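Local coordinates for beta-galactosidase (Marinomonas sp. ef1, PDB 6Y2K) that hydrolyses beta-galactosides, releasing terminal galactose, as a cold-active GH42 glycosidase that works as a hexamer, at the interface of chains A and B. Numbering follows the deposited sequence. Chains: chain A/B, beta-galactosidase.

Contact 1: the interface of chains A and B. Residues chain A 10-11, 37-38, 40-41; chain B 180-181, 184, 186.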
ATOM      1  N   GLU A  10     -56.401  -3.176   0.935  1.00 16.81           N
ATOM      2  CA  GLU A  10     -56.743  -2.156  -0.059  1.00 17.33           C
ATOM      3  C   GLU A  10     -55.852  -2.130  -1.324  1.00 17.54           C
ATOM      4  O   GLU A  10     -56.206  -1.470  -2.315  1.00 18.25           O
ATOM      5  CB  GLU A  10     -56.826  -0.754   0.595  1.00 17.75           C
ATOM      6  CG  GLU A  10     -55.501  -0.043   0.879  1.00 17.46           C
ATOM      7  CD  GLU A  10     -54.859  -0.369   2.218  1.00 17.71           C
ATOM      8  OE1 GLU A  10     -55.100  -1.464   2.806  1.00 16.76           O
ATOM      9  OE2 GLU A  10     -54.075   0.494   2.676  1.00 17.71           O
ATOM     10  N   HIS A  11     -54.706  -2.814  -1.301  1.00 17.28           N
ATOM     11  CA  HIS A  11     -53.865  -2.955  -2.500  1.00 17.06           C
ATOM     12  C   HIS A  11     -54.200  -4.151  -3.387  1.00 17.26           C
ATOM     13  O   HIS A  11     -53.632  -4.270  -4.479  1.00 17.25           O
ATOM     14  CB  HIS A  11     -52.392  -3.029  -2.106  1.00 17.25           C
ATOM     15  CG  HIS A  11     -51.885  -1.792  -1.433  1.00 16.70           C
ATOM     16  ND1 HIS A  11     -50.612  -1.696  -0.924  1.00 16.62           N
ATOM     17  CD2 HIS A  11     -52.484  -0.607  -1.175  1.00 16.63           C
ATOM     18  CE1 HIS A  11     -50.451  -0.509  -0.368  1.00 16.94           C
ATOM     19  NE2 HIS A  11     -51.571   0.176  -0.514  1.00 16.91           N
ATOM     20  N   PHE A  37     -52.224   3.682   5.991  1.00 15.85           N
ATOM     21  CA  PHE A  37     -52.109   4.523   4.790  1.00 16.10           C
ATOM     22  C   PHE A  37     -53.407   4.626   3.976  1.00 16.13           C
ATOM     23  O   PHE A  37     -53.364   4.983   2.791  1.00 16.03           O
ATOM     24  CB  PHE A  37     -50.974   4.013   3.884  1.00 16.24           C
ATOM     25  CG  PHE A  37     -49.610   4.007   4.537  1.00 16.04           C
ATOM     26  CD1 PHE A  37     -49.087   5.158   5.110  1.00 16.25           C
ATOM     27  CD2 PHE A  37     -48.823   2.863   4.516  1.00 15.91           C
ATOM     28  CE1 PHE A  37     -47.824   5.160   5.694  1.00 16.30           C
ATOM     29  CE2 PHE A  37     -47.555   2.865   5.075  1.00 16.43           C
ATOM     30  CZ  PHE A  37     -47.054   4.011   5.666  1.00 16.19           C
ATOM     31  N   SER A  38     -54.557   4.374   4.610  1.00 16.40           N
ATOM     32  CA  SER A  38     -55.826   4.170   3.878  1.00 16.52           C
ATOM     33  C   SER A  38     -56.777   5.385   3.803  1.00 16.45           C
ATOM     34  O   SER A  38     -57.894   5.244   3.312  1.00 17.06           O
ATOM     35  CB  SER A  38     -56.571   2.939   4.451  1.00 16.21           C
ATOM     36  OG  SER A  38     -57.006   3.147   5.790  1.00 16.50           O
ATOM     37  N   SER A  40     -57.111   7.995   1.818  1.00 16.83           N
ATOM     38  CA  SER A  40     -57.702   8.244   0.485  1.00 16.99           C
ATOM     39  C   SER A  40     -58.720   7.170   0.055  1.00 17.50           C
ATOM     40  O   SER A  40     -59.581   7.453  -0.773  1.00 17.52           O
ATOM     41  CB  SER A  40     -56.639   8.439  -0.607  1.00 16.70           C
ATOM     42  OG  SER A  40     -56.117   7.210  -1.092  1.00 16.94           O
ATOM     43  N   THR A  41     -58.617   5.959   0.606  1.00 17.52           N
ATOM     44  CA  THR A  41     -59.622   4.906   0.378  1.00 17.82           C
ATOM     45  C   THR A  41     -60.869   5.180   1.234  1.00 17.40           C
ATOM     46  O   THR A  41     -61.996   5.056   0.752  1.00 17.06           O
ATOM     47  CB  THR A  41     -59.041   3.507   0.680  1.00 18.00           C
ATOM     48  OG1 THR A  41     -57.899   3.269  -0.157  1.00 17.89           O
ATOM     49  CG2 THR A  41     -60.069   2.405   0.435  1.00 18.33           C
TER
ATOM     50  N   ASN B 180     -51.912   5.054  -7.026  1.00 15.64           N
ATOM     51  CA  ASN B 180     -52.010   6.128  -6.026  1.00 15.57           C
ATOM     52  C   ASN B 180     -52.787   5.760  -4.757  1.00 15.69           C
ATOM     53  O   ASN B 180     -52.867   6.576  -3.830  1.00 15.92           O
ATOM     54  CB  ASN B 180     -52.572   7.412  -6.653  1.00 15.55           C
ATOM     55  CG  ASN B 180     -51.558   8.132  -7.530  1.00 15.74           C
ATOM     56  OD1 ASN B 180     -50.338   7.966  -7.368  1.00 15.36           O
ATOM     57  ND2 ASN B 180     -52.058   8.951  -8.465  1.00 14.98           N
ATOM     58  N   VAL B 181     -53.341   4.547  -4.696  1.00 15.45           N
ATOM     59  CA  VAL B 181     -53.802   3.992  -3.414  1.00 15.72           C
ATOM     60  C   VAL B 181     -52.664   3.958  -2.379  1.00 15.75           C
ATOM     61  O   VAL B 181     -52.888   4.172  -1.176  1.00 16.31           O
ATOM     62  CB  VAL B 181     -54.432   2.586  -3.593  1.00 16.16           C
ATOM     63  CG1 VAL B 181     -53.399   1.554  -4.041  1.00 16.28           C
ATOM     64  CG2 VAL B 181     -55.122   2.146  -2.304  1.00 16.21           C
ATOM     65  N   SER B 184     -51.927   6.916   0.250  1.00 16.58           N
ATOM     66  CA  SER B 184     -53.071   7.823   0.026  1.00 16.50           C
ATOM     67  C   SER B 184     -52.752   8.992  -0.927  1.00 16.37           C
ATOM     68  O   SER B 184     -53.036  10.163  -0.642  1.00 15.98           O
ATOM     69  CB  SER B 184     -53.605   8.320   1.374  1.00 16.81           C
ATOM     70  OG  SER B 184     -54.335   7.299   2.049  1.00 17.17           O
ATOM     71  N   ASP B 186     -54.065   9.347  -3.937  1.00 16.37           N
ATOM     72  CA  ASP B 186     -55.183   9.512  -4.896  1.00 16.59           C
ATOM     73  C   ASP B 186     -55.617  10.964  -5.104  1.00 16.37           C
ATOM     74  O   ASP B 186     -55.876  11.686  -4.137  1.00 16.57           O
ATOM     75  CB  ASP B 186     -56.409   8.702  -4.453  1.00 16.31           C
ATOM     76  CG  ASP B 186     -56.204   7.195  -4.576  1.00 16.45           C
ATOM     77  OD1 ASP B 186     -55.831   6.727  -5.680  1.00 15.46           O
ATOM     78  OD2 ASP B 186     -56.429   6.490  -3.556  1.00 16.19           O
TER
HETATM   79  O   HOH W   1     -55.668   4.749   0.150  1.00 15.68           O
HETATM   80  O   HOH W   2     -52.586   2.233   1.236  1.00 16.95           O
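B:Val181 presses its two methyl groups against chain A in a part of the subunit interface that helps join the hexamer, where a loop and the 3-10 helix 182-184 of chain B meet the 9-11 turn and helix 39-42 of chain A. CG2, anti to the backbone N, points among OG1 of A:Thr41 and the backbone O and side-chain CG of A:Glu10, while CG1 stands between N and the carbonyl carbon and meets the imidazole carbon CD2 of A:His11 at 3.7 Å. A compact branched side chain suits this mixed surface, because each methyl can pack against a different part of chain A without needing a polar partner. Nearby, two serine methylenes touch, CB of A:Ser40 lying 3.6 Å from CB of B:Ser184.

Around the valine the contact turns wet. Its backbone O takes part in two water links. Water 2 joins it to the carboxylate OE2 of A:Glu10, 2.7 Å from the water, and to NE2 of A:His11, while water 1 joins it to the hydroxyls of A:Ser40 and A:Thr41. Through the two waters this one carbonyl is linked to the 9-11 turn and to helix 39-42 of chain A.

At the rim small hydroxyl residues let the backbones come close. OG of B:Ser184 serves two backbone groups at once: it donates to O of A:Phe37 at 2.6 Å, lying well above that carbonyl plane, and accepts the amide N of A:Ser40 at 2.9 Å in a nearly straight bond (176° at H). This amide belongs to the first turn of helix 39-42, where N-H groups lack partners within the helix and a serine oxygen can cap one. With an alanine at B:Ser184, the A:Phe37 carbonyl and the A:Ser40 amide would probably both lose their mate across the interface. With chi1 of 81°, A:Ser40 turns its own hydroxyl towards B:Asp186: OG donates to OD2 at 2.6 Å, meeting the carboxylate oxygen on its anti side, 24° out of the carboxylate plane.

Contact 2: the interface of chains A and B. Residues chain A 273, 324-325; chain B 430-432, 529-530.
A:His325 and B:Pro530 make the ring contact of this loop-to-loop patch: CB of the proline sits over the centre of the imidazole, 3.7 Å from its centroid, in a CH-pi interaction. The proline's CA comes nearer the rim, 3.5 Å from CD2 of the histidine. A rigid, saturated ring fits here because it offers C-H groups to a flat aromatic face and loses little freedom on binding. The opposite face of the imidazole is backed from its own chain by CB of A:Pro324.

A second flat packing involves that same A:Pro324, whose CB lies over the centre of the B:Arg431 guanidinium, 3.7 Å from CZ. CG of the arginine stands anti to the backbone N (chi1 -168°), and the chain bends at chi3 (-66°), which brings its planar end alongside the proline, both side chains pointing the same way.

Direct hydrogen bonding across the patch is carried by backbone groups, N of B:Arg431 donating to O of A:Pro324 at 2.7 Å. Other bonds brace each side internally. The A:Asp273 carboxylate, from helix 268-274, holds the histidine twice: OD1 accepts ND1 of A:His325 at 2.7 Å through its syn lone pair, almost in the ring plane, and OD2 accepts the backbone N. The ND1 bond, with a proline on either face, would hold the ring's rotation, while the backbone bond steadies the loop; the carboxylate may also polarise the ring. In chain B the hydroxyl OG of B:Ser430 donates to O of B:Leu529 at 2.8 Å, tying together the two loops that receive A:His325, and also lies at the ring's edge. The internal bonds suggest that both surfaces are largely set in shape, and the patch helps hold neighbouring subunits together in the hexamer.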
ATOM      1  N   ASP A 273     -25.856  -0.423   5.320  1.00 15.91           N
ATOM      2  CA  ASP A 273     -25.399   0.231   4.099  1.00 16.19           C
ATOM      3  C   ASP A 273     -25.501   1.749   4.213  1.00 16.64           C
ATOM      4  O   ASP A 273     -24.566   2.460   3.819  1.00 15.92           O
ATOM      5  CB  ASP A 273     -26.185  -0.259   2.879  1.00 16.18           C
ATOM      6  CG  ASP A 273     -25.749   0.430   1.592  1.00 16.68           C
ATOM      7  OD1 ASP A 273     -24.704   0.057   1.016  1.00 16.80           O
ATOM      8  OD2 ASP A 273     -26.457   1.360   1.153  1.00 16.98           O
ATOM      9  N   PRO A 324     -28.952   3.188  -0.267  1.00 14.51           N
ATOM     10  CA  PRO A 324     -28.191   3.322  -1.521  1.00 14.50           C
ATOM     11  C   PRO A 324     -27.954   1.977  -2.222  1.00 14.74           C
ATOM     12  O   PRO A 324     -28.063   1.884  -3.453  1.00 14.61           O
ATOM     13  CB  PRO A 324     -26.870   3.974  -1.073  1.00 14.64           C
ATOM     14  CG  PRO A 324     -27.221   4.714   0.178  1.00 14.60           C
ATOM     15  CD  PRO A 324     -28.326   3.937   0.842  1.00 14.38           C
ATOM     16  N   HIS A 325     -27.669   0.934  -1.441  1.00 14.56           N
ATOM     17  CA  HIS A 325     -27.543  -0.418  -1.984  1.00 14.46           C
ATOM     18  C   HIS A 325     -28.420  -1.345  -1.167  1.00 14.60           C
ATOM     19  O   HIS A 325     -28.549  -1.170   0.052  1.00 14.58           O
ATOM     20  CB  HIS A 325     -26.082  -0.868  -1.977  1.00 14.48           C
ATOM     21  CG  HIS A 325     -25.133   0.216  -2.386  1.00 14.49           C
ATOM     22  ND1 HIS A 325     -24.461   0.994  -1.470  1.00 14.39           N
ATOM     23  CD2 HIS A 325     -24.784   0.686  -3.610  1.00 14.63           C
ATOM     24  CE1 HIS A 325     -23.729   1.892  -2.109  1.00 14.85           C
ATOM     25  NE2 HIS A 325     -23.908   1.728  -3.408  1.00 15.13           N
TER
ATOM     26  N   SER B 430     -29.713  -0.040  -7.020  1.00 15.52           N
ATOM     27  CA  SER B 430     -28.358   0.100  -6.485  1.00 16.48           C
ATOM     28  C   SER B 430     -27.821   1.439  -6.969  1.00 16.85           C
ATOM     29  O   SER B 430     -27.884   1.718  -8.175  1.00 16.21           O
ATOM     30  CB  SER B 430     -27.426  -1.005  -6.978  1.00 16.60           C
ATOM     31  OG  SER B 430     -26.083  -0.696  -6.636  1.00 17.06           O
ATOM     32  N   ARG B 431     -27.268   2.244  -6.060  1.00 17.38           N
ATOM     33  CA  ARG B 431     -26.734   3.554  -6.434  0.50 17.98           C
ATOM     34  C   ARG B 431     -25.540   3.434  -7.400  1.00 18.02           C
ATOM     35  O   ARG B 431     -25.230   4.379  -8.127  1.00 18.94           O
ATOM     36  CB  ARG B 431     -26.353   4.364  -5.188  0.50 18.50           C
ATOM     37  CG  ARG B 431     -26.055   5.831  -5.474  0.50 19.14           C
ATOM     38  CD  ARG B 431     -26.089   6.672  -4.208  0.50 19.50           C
ATOM     39  NE  ARG B 431     -27.432   6.717  -3.640  0.50 19.78           N
ATOM     40  CZ  ARG B 431     -27.745   7.323  -2.504  0.50 19.81           C
ATOM     41  NH1 ARG B 431     -26.810   7.954  -1.805  0.50 19.86           N
ATOM     42  NH2 ARG B 431     -28.996   7.293  -2.068  0.50 19.64           N
ATOM     43  N   ALA B 432     -24.875   2.279  -7.414  1.00 17.45           N
ATOM     44  CA  ALA B 432     -23.772   2.029  -8.347  1.00 17.68           C
ATOM     45  C   ALA B 432     -24.237   1.714  -9.781  1.00 17.41           C
ATOM     46  O   ALA B 432     -23.409   1.670 -10.690  1.00 18.28           O
ATOM     47  CB  ALA B 432     -22.894   0.899  -7.824  1.00 17.73           C
ATOM     48  N   LEU B 529     -26.257  -4.336  -5.386  1.00 15.54           N
ATOM     49  CA  LEU B 529     -24.968  -4.411  -4.688  1.00 15.74           C
ATOM     50  C   LEU B 529     -24.125  -3.131  -4.687  1.00 16.08           C
ATOM     51  O   LEU B 529     -24.117  -2.380  -5.672  1.00 15.62           O
ATOM     52  CB  LEU B 529     -24.130  -5.544  -5.297  1.00 15.96           C
ATOM     53  CG  LEU B 529     -24.607  -6.976  -5.044  1.00 16.02           C
ATOM     54  CD1 LEU B 529     -23.862  -7.949  -5.949  1.00 16.20           C
ATOM     55  CD2 LEU B 529     -24.458  -7.377  -3.581  1.00 16.04           C
ATOM     56  N   PRO B 530     -23.369  -2.903  -3.585  1.00 16.32           N
ATOM     57  CA  PRO B 530     -22.369  -1.855  -3.584  1.00 16.56           C
ATOM     58  C   PRO B 530     -21.124  -2.323  -4.334  1.00 17.06           C
ATOM     59  O   PRO B 530     -20.962  -3.531  -4.595  1.00 16.35           O
ATOM     60  CB  PRO B 530     -22.066  -1.669  -2.094  1.00 16.14           C
ATOM     61  CG  PRO B 530     -22.260  -3.033  -1.510  1.00 16.42           C
ATOM     62  CD  PRO B 530     -23.353  -3.674  -2.322  1.00 16.48           C
TER

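Contact 1 and contact 2 have centres about 30 Å apart on one interface between two copies of the protein, and they share no residue. Chain A contributes segments of its catalytic Beta-galactosidase family region to both. Chain B answers with that same region in contact 1 but with the trimerisation region in contact 2. The interface as a whole is not an exact two-fold. Separate footholds probably resist rocking of one subunit on the other better than either could alone. Such bracing agrees with the reliance of cold activity and thermal stability on the hexameric arrangement.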